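Local atomic coordinates of Beta/gamma crystallin domain-containing protein 1 (Homo sapiens, PDB entry 3CW3), a protein that may suppress malignant melanoma, possibly through interactions with the cytoskeleton, and is represented here by one of its beta/gamma-crystallin Greek key domains. Residues Q23-S26 / S27-L30. Numbering follows the deposited sequence.
Sequences QDCS and SWSL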
loop_
_atom_site.group_PDB
_atom_site.type_symbol
_atom_site.label_atom_id
_atom_site.label_comp_id
_atom_site.label_asym_id
_atom_site.label_seq_id
_atom_site.Cartn_x
_atom_site.Cartn_y
_atom_site.Cartn_z
ATOM N N GLN A 23 -10.680 -7.545 -1.775
ATOM C CA GLN A 23 -10.101 -8.789 -1.264
ATOM C C GLN A 23 -8.877 -9.277 -2.016
ATOM O O GLN A 23 -8.146 -10.129 -1.524
ATOM C CB GLN A 23 -11.139 -9.911 -1.264
ATOM C CG GLN A 23 -12.334 -9.661 -0.376
ATOM C CD GLN A 23 -13.237 -10.873 -0.286
ATOM O OE1 GLN A 23 -13.422 -11.596 -1.270
ATOM N NE2 GLN A 23 -13.815 -11.097 0.894
ATOM N N ASP A 24 -8.662 -8.765 -3.219
ATOM C CA ASP A 24 -7.498 -9.178 -3.990
ATOM C C ASP A 24 -7.034 -8.072 -4.930
ATOM O O ASP A 24 -7.673 -7.807 -5.954
ATOM C CB ASP A 24 -7.809 -10.445 -4.793
ATOM C CG ASP A 24 -6.570 -11.046 -5.435
ATOM O OD1 ASP A 24 -5.543 -10.339 -5.522
ATOM O OD2 ASP A 24 -6.621 -12.223 -5.859
ATOM N N CYS A 25 -5.925 -7.431 -4.565
ATOM C CA CYS A 25 -5.321 -6.354 -5.353
ATOM C C CYS A 25 -4.021 -6.861 -5.973
ATOM O O CYS A 25 -3.268 -6.079 -6.555
ATOM C CB CYS A 25 -4.940 -5.160 -4.464
ATOM S SG CYS A 25 -6.184 -4.524 -3.355
ATOM N N SER A 26 -3.751 -8.155 -5.841
ATOM C CA SER A 26 -2.495 -8.713 -6.341
ATOM C C SER A 26 -2.238 -8.596 -7.842
ATOM O O SER A 26 -1.088 -8.664 -8.275
ATOM C CB SER A 26 -2.350 -10.178 -5.908
ATOM O OG SER A 26 -3.271 -11.018 -6.577
ATOM N N SER A 27 -3.289 -8.415 -8.637
ATOM C CA SER A 27 -3.108 -8.290 -10.077
ATOM C C SER A 27 -2.734 -6.860 -10.455
ATOM O O SER A 27 -2.365 -6.592 -11.597
ATOM C CB SER A 27 -4.387 -8.691 -10.814
ATOM O OG SER A 27 -5.377 -7.687 -10.684
ATOM N N TRP A 28 -2.840 -5.942 -9.497
ATOM C CA TRP A 28 -2.519 -4.537 -9.739
ATOM C C TRP A 28 -1.019 -4.329 -9.958
ATOM O O TRP A 28 -0.210 -4.653 -9.086
ATOM C CB TRP A 28 -2.945 -3.672 -8.551
ATOM C CG TRP A 28 -4.418 -3.654 -8.239
ATOM C CD1 TRP A 28 -5.387 -4.477 -8.748
ATOM C CD2 TRP A 28 -5.076 -2.787 -7.306
ATOM N NE1 TRP A 28 -6.607 -4.173 -8.184
ATOM C CE2 TRP A 28 -6.444 -3.142 -7.297
ATOM C CE3 TRP A 28 -4.640 -1.748 -6.472
ATOM C CZ2 TRP A 28 -7.383 -2.491 -6.487
ATOM C CZ3 TRP A 28 -5.572 -1.101 -5.665
ATOM C CH2 TRP A 28 -6.931 -1.477 -5.680
ATOM N N SER A 29 -0.658 -3.779 -11.113
ATOM C CA SER A 29 0.739 -3.498 -11.436
ATOM C C SER A 29 0.975 -2.026 -11.102
ATOM O O SER A 29 0.474 -1.138 -11.792
ATOM C CB SER A 29 0.999 -3.749 -12.923
ATOM O OG SER A 29 2.355 -3.516 -13.254
ATOM N N LEU A 30 1.731 -1.770 -10.041
ATOM C CA LEU A 30 1.993 -0.404 -9.605
ATOM C C LEU A 30 3.391 0.092 -9.992
ATOM O O LEU A 30 3.778 0.015 -11.156
ATOM C CB LEU A 30 1.780 -0.320 -8.088
ATOM C CG LEU A 30 0.402 -0.826 -7.628
ATOM C CD1 LEU A 30 0.338 -0.865 -6.107
ATOM C CD2 LEU A 30 -0.699 0.073 -8.196
HETATM O O HOH W 1 -6.268 -8.552 -8.258
HETATM O O HOH W 2 -0.713 -4.959 -6.189
#
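Cys25 O is gripped from two sources, the backbone N-H of Trp28 (N to O 3.0 Å) and a water that also lies within hydrogen-bonding distance of Trp28 O. The Trp28 bond, its donor well above the carbonyl plane, closes a type I beta turn from Cys25 to Trp28. Just before the turn, Asp24 OD1 accepts two donors from Ser26: the backbone N, 2.8 Å from OD1 and nearly in line with its C-O bond, making an Asx turn, and the hydroxyl OG, 2.6 Å from OD1 on its syn lone pair. Aspartate suits this place because its short carboxylate reaches the chain two residues on, and serine because it adds a second donor. Another water links Asp24 O to Ser27 N. Cys25 CB and SG sit over one face of the six-membered ring of Trp28, 3.8 and 4.0 Å from its centroid. Trp28 CG is anti to its own carbonyl carbon (chi1 -62°), which brings the indole back along the turn to face Cys25; the ring also touches strands 16-18 and 91-95, of different sheets. Consistent with the tryptophan corner of this domain, a small polarisable thiol is buried against a broad indole, while the serines stay at the surface.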